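Local coordinates for protein putative cyclohexadienyl dehydrogenase and ADH prephenate dehydrogenase (Rhizobium meliloti, PDB 4WJI) that probably catalyses the NAD(P)-dependent oxidative decarboxylation of prephenate to 4-hydroxyphenylpyruvate, a step of tyrosine biosynthesis, at residues 57-62 against 85-90. Sequence-based numbering, arbitrary orientation.
Sequences SAAEAV and AAHLKP. With MG (magnesium ion), chain D.
The methyl of A59 sits over the face of the H87 imidazole, a CH-pi contact with CB 3.5 Å from the ring centroid and 12° off the normal. A59 O lies 3.4 Å from H87 CB. H87 carries CG beside its backbone N and opposite its carbonyl carbon (chi1 -62°), which swings the ring out over A59.

Apolar packing continues the contact inward. V62 CG2 meets H87 CB at 3.7 Å, the two side chains crossing at about a right angle, while V62 CB rests against L88 CD2 at 3.9 Å. Both V62 and L88 also touch V68; the short helix 58-61 and the loop between helix 77-84 and strand 93-96 thus pack together against strand 67-70 of the Rossmann-type nucleotide-binding domain.

The polar link is indirect: water 1 donates to V62 O (2.8 Å) and accepts from K89 N (3.0 Å). Within 57-62, S57 OG caps the helix by accepting from E60 N.

H87 NE2 binds a magnesium ion at 2.5 Å, with five waters completing six ligands. ND1 is hydrogen-bonded to E63 OE2, a second-shell carboxylate that probably orients and polarises the imidazole; with both nitrogens engaged, the ring's rotation should be restrained.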
loop_
_atom_site.group_PDB
_atom_site.type_symbol
_atom_site.label_atom_id
_atom_site.label_comp_id
_atom_site.label_asym_id
_atom_site.label_seq_id
_atom_site.Cartn_x
_atom_site.Cartn_y
_atom_site.Cartn_z
ATOM N N SER A 57 -13.006 -5.598 35.707
ATOM C CA SER A 57 -11.814 -5.743 36.481
ATOM C C SER A 57 -10.902 -6.785 35.888
ATOM O O SER A 57 -11.222 -7.987 35.926
ATOM C CB SER A 57 -12.188 -6.152 37.879
ATOM O OG SER A 57 -11.065 -6.492 38.611
ATOM N N ALA A 58 -9.734 -6.362 35.392
ATOM C CA ALA A 58 -8.735 -7.332 34.927
ATOM C C ALA A 58 -8.264 -8.266 36.069
ATOM O O ALA A 58 -8.028 -9.445 35.851
ATOM C CB ALA A 58 -7.557 -6.608 34.299
ATOM N N ALA A 59 -8.163 -7.736 37.290
ATOM C CA ALA A 59 -7.792 -8.561 38.428
ATOM C C ALA A 59 -8.795 -9.707 38.602
ATOM O O ALA A 59 -8.390 -10.869 38.765
ATOM C CB ALA A 59 -7.693 -7.718 39.676
ATOM N N GLU A 60 -10.092 -9.395 38.578
ATOM C CA GLU A 60 -11.104 -10.451 38.663
ATOM C C GLU A 60 -11.052 -11.404 37.468
ATOM O O GLU A 60 -11.218 -12.621 37.618
ATOM C CB GLU A 60 -12.520 -9.875 38.650
ATOM C CG GLU A 60 -13.037 -9.191 39.876
ATOM C CD GLU A 60 -14.546 -8.918 39.754
ATOM O OE1 GLU A 60 -15.188 -9.116 38.645
ATOM O OE2 GLU A 60 -15.099 -8.483 40.782
ATOM N N ALA A 61 -10.794 -10.851 36.287
ATOM C CA ALA A 61 -10.835 -11.655 35.059
ATOM C C ALA A 61 -9.850 -12.812 35.046
ATOM O O ALA A 61 -10.113 -13.868 34.419
ATOM C CB ALA A 61 -10.590 -10.782 33.839
ATOM N N VAL A 62 -8.692 -12.575 35.649
ATOM C CA VAL A 62 -7.643 -13.574 35.618
ATOM C C VAL A 62 -7.768 -14.642 36.694
ATOM O O VAL A 62 -7.013 -15.600 36.678
ATOM C CB VAL A 62 -6.226 -12.979 35.628
ATOM C CG1 VAL A 62 -6.085 -11.979 34.508
ATOM C CG2 VAL A 62 -5.895 -12.309 36.962
ATOM N N ALA A 85 -1.163 -9.063 38.709
ATOM C CA ALA A 85 -0.096 -9.898 39.238
ATOM C C ALA A 85 -0.518 -10.761 40.427
ATOM O O ALA A 85 -0.206 -11.953 40.470
ATOM C CB ALA A 85 1.088 -9.026 39.636
ATOM N N ALA A 86 -1.171 -10.122 41.399
ATOM C CA ALA A 86 -1.535 -10.774 42.655
ATOM C C ALA A 86 -2.677 -11.787 42.539
ATOM O O ALA A 86 -2.943 -12.531 43.484
ATOM C CB ALA A 86 -1.892 -9.734 43.710
ATOM N N HIS A 87 -3.337 -11.779 41.391
ATOM C CA HIS A 87 -4.534 -12.545 41.149
ATOM C C HIS A 87 -4.363 -13.722 40.218
ATOM O O HIS A 87 -5.283 -14.544 40.064
ATOM C CB HIS A 87 -5.564 -11.608 40.555
ATOM C CG HIS A 87 -5.926 -10.491 41.470
ATOM N ND1 HIS A 87 -7.016 -10.551 42.301
ATOM C CD2 HIS A 87 -5.321 -9.304 41.713
ATOM C CE1 HIS A 87 -7.076 -9.442 43.020
ATOM N NE2 HIS A 87 -6.056 -8.669 42.685
ATOM N N LEU A 88 -3.181 -13.861 39.658
ATOM C CA LEU A 88 -2.872 -14.994 38.792
ATOM C C LEU A 88 -2.676 -16.283 39.580
ATOM O O LEU A 88 -2.008 -16.272 40.616
ATOM C CB LEU A 88 -1.603 -14.694 38.011
ATOM C CG LEU A 88 -1.673 -13.551 37.000
ATOM C CD1 LEU A 88 -0.286 -13.033 36.616
ATOM C CD2 LEU A 88 -2.457 -13.970 35.757
ATOM N N LYS A 89 -3.193 -17.392 39.065
ATOM C CA LYS A 89 -2.969 -18.647 39.779
ATOM C C LYS A 89 -1.582 -19.210 39.426
ATOM O O LYS A 89 -1.032 -18.902 38.380
ATOM C CB LYS A 89 -4.031 -19.692 39.498
ATOM C CG LYS A 89 -4.010 -20.240 38.118
ATOM C CD LYS A 89 -4.873 -21.485 38.002
ATOM C CE LYS A 89 -4.929 -21.991 36.587
ATOM N NZ LYS A 89 -5.880 -23.148 36.424
ATOM N N PRO A 90 -1.017 -20.041 40.323
ATOM C CA PRO A 90 0.220 -20.717 39.985
ATOM C C PRO A 90 0.118 -21.473 38.686
ATOM O O PRO A 90 -0.889 -22.180 38.457
ATOM C CB PRO A 90 0.456 -21.664 41.176
ATOM C CG PRO A 90 -0.352 -21.108 42.281
ATOM C CD PRO A 90 -1.537 -20.442 41.641
HETATM MG MG MG D . -5.825 -6.382 43.527
HETATM O O HOH W 1 -4.552 -16.941 36.451
HETATM O O HOH W 2 -7.755 -5.764 42.673
HETATM O O HOH W 3 -6.202 -7.200 45.234
HETATM O O HOH W 4 -3.401 -6.489 43.701
HETATM O O HOH W 5 -5.374 -4.519 44.077
HETATM O O HOH W 6 -4.919 -5.612 41.508
#